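Local coordinates for methanol--corrinoid protein co-methyltransferase (PDB 2I2X) that transfers the methyl group of methanol to the cob(I)amide of its corrinoid partner protein in methanogenesis, using a zinc-containing active site, at residues V163-G168 with S193-L198; S254-E259 with Y390-N395. All blocks are in the same frame, centred on the assembly; numbering follows the deposited sequence.

Contact 1 of 2, residues V163-G168 with S193-L198. With ZN (zinc ion), chain Q; K (potassium ion), chain S.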
loop_
_atom_site.group_PDB
_atom_site.type_symbol
_atom_site.label_atom_id
_atom_site.label_comp_id
_atom_site.label_asym_id
_atom_site.label_seq_id
_atom_site.Cartn_x
_atom_site.Cartn_y
_atom_site.Cartn_z
ATOM N N VAL A 163 11.089 -1.810 -22.386
ATOM C CA VAL A 163 12.150 -0.932 -21.899
ATOM C C VAL A 163 11.495 0.414 -21.716
ATOM O O VAL A 163 10.507 0.702 -22.370
ATOM C CB VAL A 163 13.353 -0.782 -22.918
ATOM C CG1 VAL A 163 12.873 -0.484 -24.311
ATOM C CG2 VAL A 163 14.319 0.331 -22.473
ATOM N N GLU A 164 12.043 1.227 -20.831
ATOM C CA GLU A 164 11.687 2.637 -20.775
ATOM C C GLU A 164 12.830 3.411 -21.429
ATOM O O GLU A 164 13.810 3.737 -20.765
ATOM C CB GLU A 164 11.555 3.095 -19.329
ATOM C CG GLU A 164 11.011 2.035 -18.446
ATOM C CD GLU A 164 10.105 2.581 -17.369
ATOM O OE1 GLU A 164 9.992 3.804 -17.223
ATOM O OE2 GLU A 164 9.495 1.780 -16.637
ATOM N N SER A 165 12.722 3.683 -22.721
ATOM C CA SER A 165 13.884 4.195 -23.459
ATOM C C SER A 165 14.105 5.713 -23.360
ATOM O O SER A 165 13.178 6.457 -23.075
ATOM C CB SER A 165 13.913 3.682 -24.897
ATOM O OG SER A 165 12.765 4.042 -25.626
ATOM N N MET A 166 15.343 6.147 -23.587
ATOM C CA MET A 166 15.787 7.485 -23.256
ATOM C C MET A 166 15.940 8.446 -24.459
ATOM O O MET A 166 16.408 9.588 -24.304
ATOM C CB MET A 166 17.125 7.405 -22.523
ATOM C CG MET A 166 17.162 6.657 -21.201
ATOM S SD MET A 166 18.892 6.561 -20.557
ATOM C CE MET A 166 19.785 5.725 -21.886
ATOM N N GLY A 167 15.554 8.013 -25.653
ATOM C CA GLY A 167 15.637 8.915 -26.817
ATOM C C GLY A 167 15.052 10.300 -26.552
ATOM O O GLY A 167 13.885 10.431 -26.180
ATOM N N GLY A 168 15.859 11.334 -26.733
ATOM C CA GLY A 168 15.384 12.708 -26.572
ATOM C C GLY A 168 15.375 13.215 -25.130
ATOM O O GLY A 168 14.980 14.361 -24.865
ATOM N N SER A 193 10.936 9.696 -31.451
ATOM C CA SER A 193 10.407 8.799 -32.479
ATOM C C SER A 193 11.518 8.089 -33.294
ATOM O O SER A 193 11.414 6.896 -33.626
ATOM C CB SER A 193 9.464 9.581 -33.398
ATOM O OG SER A 193 8.228 9.930 -32.740
ATOM N N ILE A 194 12.589 8.817 -33.593
ATOM C CA ILE A 194 13.682 8.257 -34.377
ATOM C C ILE A 194 14.361 7.107 -33.576
ATOM O O ILE A 194 14.613 6.026 -34.111
ATOM C CB ILE A 194 14.699 9.398 -34.827
ATOM C CG1 ILE A 194 14.087 10.308 -35.888
ATOM C CG2 ILE A 194 15.998 8.844 -35.340
ATOM C CD1 ILE A 194 14.573 11.736 -35.786
ATOM N N ASP A 195 14.627 7.334 -32.292
ATOM C CA ASP A 195 15.295 6.310 -31.484
ATOM C C ASP A 195 14.370 5.112 -31.282
ATOM O O ASP A 195 14.824 3.962 -31.315
ATOM C CB ASP A 195 15.777 6.868 -30.140
ATOM C CG ASP A 195 16.542 5.844 -29.314
ATOM O OD1 ASP A 195 17.701 5.479 -29.662
ATOM O OD2 ASP A 195 15.966 5.408 -28.285
ATOM N N MET A 196 13.070 5.393 -31.126
ATOM C CA MET A 196 12.092 4.354 -30.908
ATOM C C MET A 196 12.093 3.379 -32.072
ATOM O O MET A 196 12.032 2.170 -31.871
ATOM C CB MET A 196 10.700 4.949 -30.744
ATOM C CG MET A 196 10.432 5.590 -29.418
ATOM S SD MET A 196 10.228 4.401 -28.092
ATOM C CE MET A 196 8.711 3.574 -28.556
ATOM N N GLU A 197 12.168 3.896 -33.297
ATOM C CA GLU A 197 12.198 2.997 -34.445
ATOM C C GLU A 197 13.443 2.093 -34.540
ATOM O O GLU A 197 13.327 0.950 -34.947
ATOM C CB GLU A 197 11.966 3.743 -35.741
ATOM C CG GLU A 197 11.916 2.787 -36.927
ATOM C CD GLU A 197 12.169 3.452 -38.249
ATOM O OE1 GLU A 197 11.858 2.801 -39.266
ATOM O OE2 GLU A 197 12.660 4.616 -38.265
ATOM N N LEU A 198 14.607 2.598 -34.141
ATOM C CA LEU A 198 15.837 1.809 -34.137
ATOM C C LEU A 198 15.646 0.623 -33.213
ATOM O O LEU A 198 15.652 -0.542 -33.635
ATOM C CB LEU A 198 17.004 2.648 -33.600
ATOM C CG LEU A 198 18.497 2.446 -33.945
ATOM C CD1 LEU A 198 19.345 2.649 -32.694
ATOM C CD2 LEU A 198 18.855 1.119 -34.610
HETATM ZN ZN ZN Q . 8.402 4.430 -15.962
HETATM K K K S . 9.195 2.245 -14.277
HETATM O O HOH W 1 13.670 6.052 -26.951
#
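Ser165 and Met196 meet hydroxyl to thioether, Ser165 OG lying 3.6 Å from Met196 SD. The methionine chain is bent about its CB-CG and CG-SD bonds (chi2 -73°, chi3 -66°), which brings the sulfur round to the loop, while its methyl group packs on helix 240-259. Alongside, Asp195 directs its carboxylate at the same loop, CG lying opposite its backbone N (chi1 -177°). Where Gly167 passes, the absence of a side chain lets its CA come within 3.9 Å of Asp195 CB. The polar groups stay too far apart to bond directly; one water bridges them. It donates to Ser165 OG at 2.6 Å and to Asp195 OD2 at 2.7 Å, and accepts from Gly167 N at 3.0 Å. Ser165 OG is also hydrogen-bonded to Asp217 OD2, and Asp195 OD1 forms a salt bridge with Arg130. The loop continues from barrel strand 160-163 and carries Glu164, whose OE1 binds zinc (2.1 Å) and OE2 potassium (2.4 Å); Cys220 and Cys269 are the other protein ligands of that zinc. The water-mediated network thus ties the residues just after this metal ligand to helix 181-210, and probably helps fix the loop beside the active site.

Contact 2 of 2, residues S254-E259 with Y390-N395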
loop_
_atom_site.group_PDB
_atom_site.type_symbol
_atom_site.label_atom_id
_atom_site.label_comp_id
_atom_site.label_asym_id
_atom_site.label_seq_id
_atom_site.Cartn_x
_atom_site.Cartn_y
_atom_site.Cartn_z
ATOM N N SER A 254 5.369 7.096 -28.554
ATOM C CA SER A 254 5.242 5.735 -28.036
ATOM C C SER A 254 4.582 4.823 -29.064
ATOM O O SER A 254 4.867 3.631 -29.111
ATOM C CB SER A 254 4.500 5.713 -26.698
ATOM O OG SER A 254 5.272 6.373 -25.687
ATOM N N LEU A 255 3.738 5.397 -29.913
ATOM C CA LEU A 255 3.128 4.653 -31.001
ATOM C C LEU A 255 4.141 3.915 -31.897
ATOM O O LEU A 255 3.817 2.879 -32.471
ATOM C CB LEU A 255 2.249 5.584 -31.832
ATOM C CG LEU A 255 1.598 4.999 -33.089
ATOM C CD1 LEU A 255 0.557 3.962 -32.747
ATOM C CD2 LEU A 255 0.977 6.080 -33.965
ATOM N N VAL A 256 5.364 4.445 -32.000
ATOM C CA VAL A 256 6.400 3.893 -32.879
ATOM C C VAL A 256 6.746 2.425 -32.583
ATOM O O VAL A 256 6.927 1.623 -33.514
ATOM C CB VAL A 256 7.715 4.785 -32.905
ATOM C CG1 VAL A 256 8.815 4.113 -33.673
ATOM C CG2 VAL A 256 7.446 6.164 -33.493
ATOM N N ALA A 257 6.836 2.074 -31.300
ATOM C CA ALA A 257 7.071 0.694 -30.889
ATOM C C ALA A 257 6.171 -0.298 -31.653
ATOM O O ALA A 257 6.631 -1.347 -32.133
ATOM C CB ALA A 257 6.868 0.570 -29.393
ATOM N N TYR A 258 4.898 0.065 -31.783
ATOM C CA TYR A 258 3.888 -0.810 -32.388
ATOM C C TYR A 258 4.039 -0.804 -33.913
ATOM O O TYR A 258 4.020 -1.860 -34.566
ATOM C CB TYR A 258 2.475 -0.422 -31.872
ATOM C CG TYR A 258 2.528 -0.383 -30.350
ATOM C CD1 TYR A 258 2.530 -1.574 -29.588
ATOM C CD2 TYR A 258 2.737 0.820 -29.686
ATOM C CE1 TYR A 258 2.683 -1.539 -28.203
ATOM C CE2 TYR A 258 2.894 0.859 -28.328
ATOM C CZ TYR A 258 2.861 -0.314 -27.584
ATOM O OH TYR A 258 3.015 -0.216 -26.212
ATOM N N GLU A 259 4.251 0.392 -34.464
ATOM C CA GLU A 259 4.570 0.542 -35.881
ATOM C C GLU A 259 5.738 -0.357 -36.220
ATOM O O GLU A 259 5.754 -0.985 -37.263
ATOM C CB GLU A 259 4.863 2.014 -36.203
ATOM C CG GLU A 259 3.574 2.804 -36.301
ATOM C CD GLU A 259 3.740 4.302 -36.393
ATOM O OE1 GLU A 259 4.800 4.837 -35.983
ATOM O OE2 GLU A 259 2.775 4.956 -36.863
ATOM N N TYR A 390 6.975 14.324 -37.315
ATOM C CA TYR A 390 6.910 15.661 -36.733
ATOM C C TYR A 390 5.484 16.180 -36.779
ATOM O O TYR A 390 4.909 16.579 -35.765
ATOM C CB TYR A 390 7.816 16.603 -37.512
ATOM C CG TYR A 390 7.505 18.079 -37.387
ATOM C CD1 TYR A 390 7.770 18.761 -36.215
ATOM C CD2 TYR A 390 6.974 18.790 -38.457
ATOM C CE1 TYR A 390 7.508 20.102 -36.085
ATOM C CE2 TYR A 390 6.706 20.171 -38.349
ATOM C CZ TYR A 390 6.990 20.819 -37.147
ATOM O OH TYR A 390 6.756 22.177 -36.991
ATOM N N LEU A 391 4.919 16.189 -37.975
ATOM C CA LEU A 391 3.624 16.774 -38.184
ATOM C C LEU A 391 2.531 16.071 -37.384
ATOM O O LEU A 391 1.632 16.737 -36.875
ATOM C CB LEU A 391 3.298 16.820 -39.684
ATOM C CG LEU A 391 2.035 17.589 -40.115
ATOM C CD1 LEU A 391 1.971 18.996 -39.527
ATOM C CD2 LEU A 391 1.892 17.606 -41.642
ATOM N N ARG A 392 2.576 14.743 -37.294
ATOM C CA ARG A 392 1.587 14.023 -36.466
ATOM C C ARG A 392 1.680 14.417 -34.993
ATOM O O ARG A 392 0.663 14.586 -34.323
ATOM C CB ARG A 392 1.644 12.495 -36.659
ATOM C CG ARG A 392 2.788 11.763 -35.997
ATOM C CD ARG A 392 2.930 10.344 -36.615
ATOM N NE ARG A 392 3.803 9.493 -35.812
ATOM C CZ ARG A 392 3.863 8.165 -35.885
ATOM N NH1 ARG A 392 3.132 7.484 -36.758
ATOM N NH2 ARG A 392 4.662 7.511 -35.067
ATOM N N ALA A 393 2.904 14.593 -34.510
ATOM C CA ALA A 393 3.151 15.031 -33.151
ATOM C C ALA A 393 2.672 16.462 -32.915
ATOM O O ALA A 393 2.053 16.777 -31.861
ATOM C CB ALA A 393 4.627 14.881 -32.797
ATOM N N LYS A 394 2.952 17.342 -33.872
ATOM C CA LYS A 394 2.456 18.713 -33.756
ATOM C C LYS A 394 0.920 18.719 -33.729
ATOM O O LYS A 394 0.336 19.466 -32.939
ATOM C CB LYS A 394 3.006 19.589 -34.868
ATOM C CG LYS A 394 2.641 21.067 -34.785
ATOM C CD LYS A 394 3.659 21.927 -35.572
ATOM C CE LYS A 394 3.443 21.900 -37.129
ATOM N NZ LYS A 394 2.077 22.382 -37.569
ATOM N N ASN A 395 0.276 17.886 -34.562
ATOM C CA ASN A 395 -1.185 17.829 -34.604
ATOM C C ASN A 395 -1.731 17.479 -33.201
ATOM O O ASN A 395 -2.681 18.096 -32.718
ATOM C CB ASN A 395 -1.682 16.797 -35.634
ATOM C CG ASN A 395 -1.383 17.203 -37.114
ATOM O OD1 ASN A 395 -1.005 18.340 -37.411
ATOM N ND2 ASN A 395 -1.568 16.255 -38.025
#
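Glu259 and Arg392 join two helices by a two-pronged salt bridge. The guanidinium meets the carboxylate end-on: Arg392 NH1 reaches Glu259 OE2 at 2.6 Å through the syn lone pair, with an N-H...O angle of 161°, and Arg392 NH2 reaches Glu259 OE1 at 2.8 Å. The planes are 26° apart. Leu255 CD2 lies over one guanidinium face, 3.8 Å from Arg392 NH1, and Val256 CG2 sits at its edge, 3.5 Å from Arg392 NH2. Packing is close only at this tip. The nearest CA atoms, of Leu255 and Ala393, stay 10.6 Å apart; Arg392 CG sits between its backbone N and carbonyl carbon (chi1 76°), and the extended chain spans the interval. Leu391 and Asn395, which do not touch helix 240-259, are partly exposed, while Lys394, directed away from it, pairs with Asp434. Glu259 OE2 also accepts from Tyr6 N, bringing in the N-terminal stretch. Replacing Glu259 by an alanine would probably leave the buried Arg392 charge without its carboxylate mate and open a gap beside Leu255 and Val256. Among apolar groups the pair's attraction is probably strong, which helps offset the cost of burying both charges, and it fastens helix 389-409 to helix 240-259.

Contact 1 and contact 2 are both buried in their touching residues, but use different helices and follow one another along the chain. Their link is helix 240-259 against helix 181-210: Val256 CG1 packs 3.6 Å from Met196 CB, and Ala257 lies on the methionine methyl. Contact 1 joins a loop at the end of a barrel strand to a helix close to the metals, through a water and a sulfur. Contact 2 lies away from the annotated sites, where a charged pair set among aliphatic groups spans two well-separated helices, one of which also carries partly exposed residues. Across its two segments, contact 1 is thus joined by a water, contact 2 by direct charge pairing.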